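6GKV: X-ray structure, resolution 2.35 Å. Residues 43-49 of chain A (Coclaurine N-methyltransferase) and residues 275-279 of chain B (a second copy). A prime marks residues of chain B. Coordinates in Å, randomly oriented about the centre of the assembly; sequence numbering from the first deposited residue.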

# COMPACT_ATOMS: atom_id res chain seq x y z
N THR A 43 -11.47 -2.20 -12.06
CA THR A 43 -11.22 -0.83 -11.61
C THR A 43 -10.35 -0.83 -10.36
O THR A 43 -10.46 -1.73 -9.53
N TYR A 44 -9.49 0.18 -10.22
CA TYR A 44 -8.63 0.24 -9.04
C TYR A 44 -9.46 0.36 -7.77
O TYR A 44 -9.07 -0.15 -6.72
N GLU A 45 -10.61 1.03 -7.88
CA GLU A 45 -11.50 1.24 -6.76
C GLU A 45 -11.93 -0.09 -6.17
O GLU A 45 -11.93 -0.26 -4.95
N GLU A 46 -12.28 -1.03 -7.04
CA GLU A 46 -12.69 -2.38 -6.65
C GLU A 46 -11.52 -3.17 -6.09
O GLU A 46 -11.67 -3.92 -5.13
N GLN A 47 -10.34 -2.98 -6.66
CA GLN A 47 -9.13 -3.62 -6.14
C GLN A 47 -8.87 -3.21 -4.69
O GLN A 47 -8.56 -4.06 -3.85
N ILE A 48 -8.98 -1.90 -4.39
CA ILE A 48 -8.64 -1.39 -3.06
C ILE A 48 -9.70 -1.81 -2.05
O ILE A 48 -9.38 -2.21 -0.96
N ALA A 49 -10.97 -1.72 -2.45
CA ALA A 49 -12.09 -2.22 -1.68
C ALA A 49 -11.96 -3.71 -1.30
O ALA A 49 -12.32 -4.08 -0.19
N ASN B 275 -9.64 3.14 7.33
CA ASN B 275 -10.26 2.85 6.06
C ASN B 275 -9.52 3.54 4.93
O ASN B 275 -8.85 4.55 5.15
N HIS B 276 -9.64 3.00 3.72
CA HIS B 276 -8.97 3.56 2.54
C HIS B 276 -9.84 3.32 1.32
O HIS B 276 -10.20 2.17 1.03
N TRP B 277 -10.21 4.38 0.62
CA TRP B 277 -10.87 4.23 -0.68
C TRP B 277 -10.15 4.97 -1.79
O TRP B 277 -9.43 5.94 -1.53
N THR B 278 -10.34 4.51 -3.01
CA THR B 278 -10.00 5.31 -4.17
C THR B 278 -11.26 5.45 -5.00
O THR B 278 -12.29 4.85 -4.71
N LEU B 279 -11.16 6.24 -6.06
CA LEU B 279 -12.30 6.77 -6.75
C LEU B 279 -11.79 7.16 -8.15
O LEU B 279 -10.75 7.81 -8.27

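Packing of the first turns of a chain A helix (44-49) against a chain B strand (275-279) in two copies of coclaurine N-methyltransferase. The two elements run nearly antiparallel (170°), their axes 7.2 Å apart at closest approach, and bury 270 Å² between them. No hydrogen bond crosses the contact, so it rests on van der Waals packing.

The apolar core pairs Ile48 with Thr278′, which direct their CA-to-CB bonds toward the opposing stretch. Ile48 (chi1 m, chi2 m) brings CG1 to 3.9 Å from Thr278′ CG2, and its CG2 lies 3.6 Å from the backbone atom His276′ O. The same Ile48 CG2 sits over one face of the His276′ imidazole in a CH-pi contact, 4.3 Å from the ring centroid and 18° off the ring normal. His276′ (chi1 t) starts sideways, but its ring end comes nearer the helix; both ring nitrogens are hydrogen-bonded elsewhere in the structure. The CA-to-CB bonds of Trp277′ (chi1 m) and Leu279′ (chi1 t) point away, alternating with Thr278′ as expected of a strand.

Thr278′ (chi1 p) fits beside the first helical turn, where Glu45 CA and Thr278′ CA come within 5.1 Å. Thr278′ OG1 is 3.8 Å from Tyr44 C and 3.9 Å from Tyr44 CD2, approaching the ring obliquely. The CA-to-CB bonds of Tyr44 and Glu45, both chi1 t, point sideways. The aliphatic part of Glu45 packs against Thr278′, with Glu45 CG 3.3 Å from Thr278′ O and Glu45 CB 3.9 Å from Thr278′ OG1.

Polar side-chain bonds stay within each stretch. Thr43 (chi1 p) caps the helix, its OG1 accepting from Glu46 N at 3.3 Å, while Thr43 OG1 donates to Glu46 OE2 at 3.0 Å. The CA-to-CB bond of Glu46 (chi1 m) points away from the strand, and the residue makes no contact with it. On the strand, His276′ N makes a weak hydrogen bond to Asn275′ OD1 (3.1 Å).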

# COMPACT_ATOMS: atom_id res chain seq x y z
CB THR A 43 -12.50 -0.09 -11.29
OG1 THR A 43 -13.13 -0.72 -10.17
CG2 THR A 43 -13.46 -0.15 -12.46
CB TYR A 44 -7.64 1.40 -9.14
CG TYR A 44 -6.45 1.18 -8.26
CD1 TYR A 44 -5.58 0.15 -8.52
CD2 TYR A 44 -6.17 2.01 -7.17
CE1 TYR A 44 -4.46 -0.09 -7.74
CE2 TYR A 44 -5.05 1.77 -6.36
CZ TYR A 44 -4.20 0.71 -6.66
OH TYR A 44 -3.08 0.44 -5.91
CB GLU A 45 -12.73 2.04 -7.19
CG GLU A 45 -13.72 2.24 -6.08
CD GLU A 45 -15.02 2.84 -6.58
OE1 GLU A 45 -15.20 2.94 -7.81
OE2 GLU A 45 -15.87 3.20 -5.73
CB GLU A 46 -13.31 -3.11 -7.84
CG GLU A 46 -14.78 -2.78 -8.04
CD GLU A 46 -15.35 -3.23 -9.39
OE1 GLU A 46 -16.59 -3.43 -9.47
OE2 GLU A 46 -14.57 -3.37 -10.35
CB GLN A 47 -7.93 -3.24 -7.01
CG GLN A 47 -6.75 -4.20 -6.90
CD GLN A 47 -7.02 -5.55 -7.58
OE1 GLN A 47 -7.11 -5.65 -8.81
NE2 GLN A 47 -7.16 -6.59 -6.77
CB ILE A 48 -8.47 0.16 -3.06
CG1 ILE A 48 -7.22 0.55 -3.84
CG2 ILE A 48 -8.29 0.71 -1.66
CD1 ILE A 48 -5.98 -0.02 -3.21
CB ALA A 49 -13.38 -1.99 -2.44
CB ASN B 275 -11.71 3.28 6.10
CG ASN B 275 -12.62 2.25 5.52
OD1 ASN B 275 -12.24 1.53 4.58
ND2 ASN B 275 -13.84 2.17 6.05
CB HIS B 276 -7.58 2.93 2.37
CG HIS B 276 -6.79 3.47 1.22
ND1 HIS B 276 -5.70 2.81 0.69
CD2 HIS B 276 -6.92 4.61 0.50
CE1 HIS B 276 -5.20 3.52 -0.31
NE2 HIS B 276 -5.92 4.61 -0.45
CB TRP B 277 -12.29 4.76 -0.65
CG TRP B 277 -13.13 4.39 0.51
CD1 TRP B 277 -14.14 3.48 0.53
CD2 TRP B 277 -13.08 4.97 1.81
NE1 TRP B 277 -14.73 3.46 1.78
CE2 TRP B 277 -14.09 4.37 2.57
CE3 TRP B 277 -12.28 5.97 2.39
CZ2 TRP B 277 -14.32 4.72 3.90
CZ3 TRP B 277 -12.51 6.30 3.72
CH2 TRP B 277 -13.52 5.68 4.46
CB THR B 278 -8.90 4.71 -5.06
OG1 THR B 278 -9.41 3.57 -5.75
CG2 THR B 278 -7.62 4.38 -4.27
CB LEU B 279 -12.85 7.93 -5.93
CG LEU B 279 -13.89 9.01 -6.20
CD1 LEU B 279 -14.42 9.51 -4.84
CD2 LEU B 279 -13.25 10.14 -6.94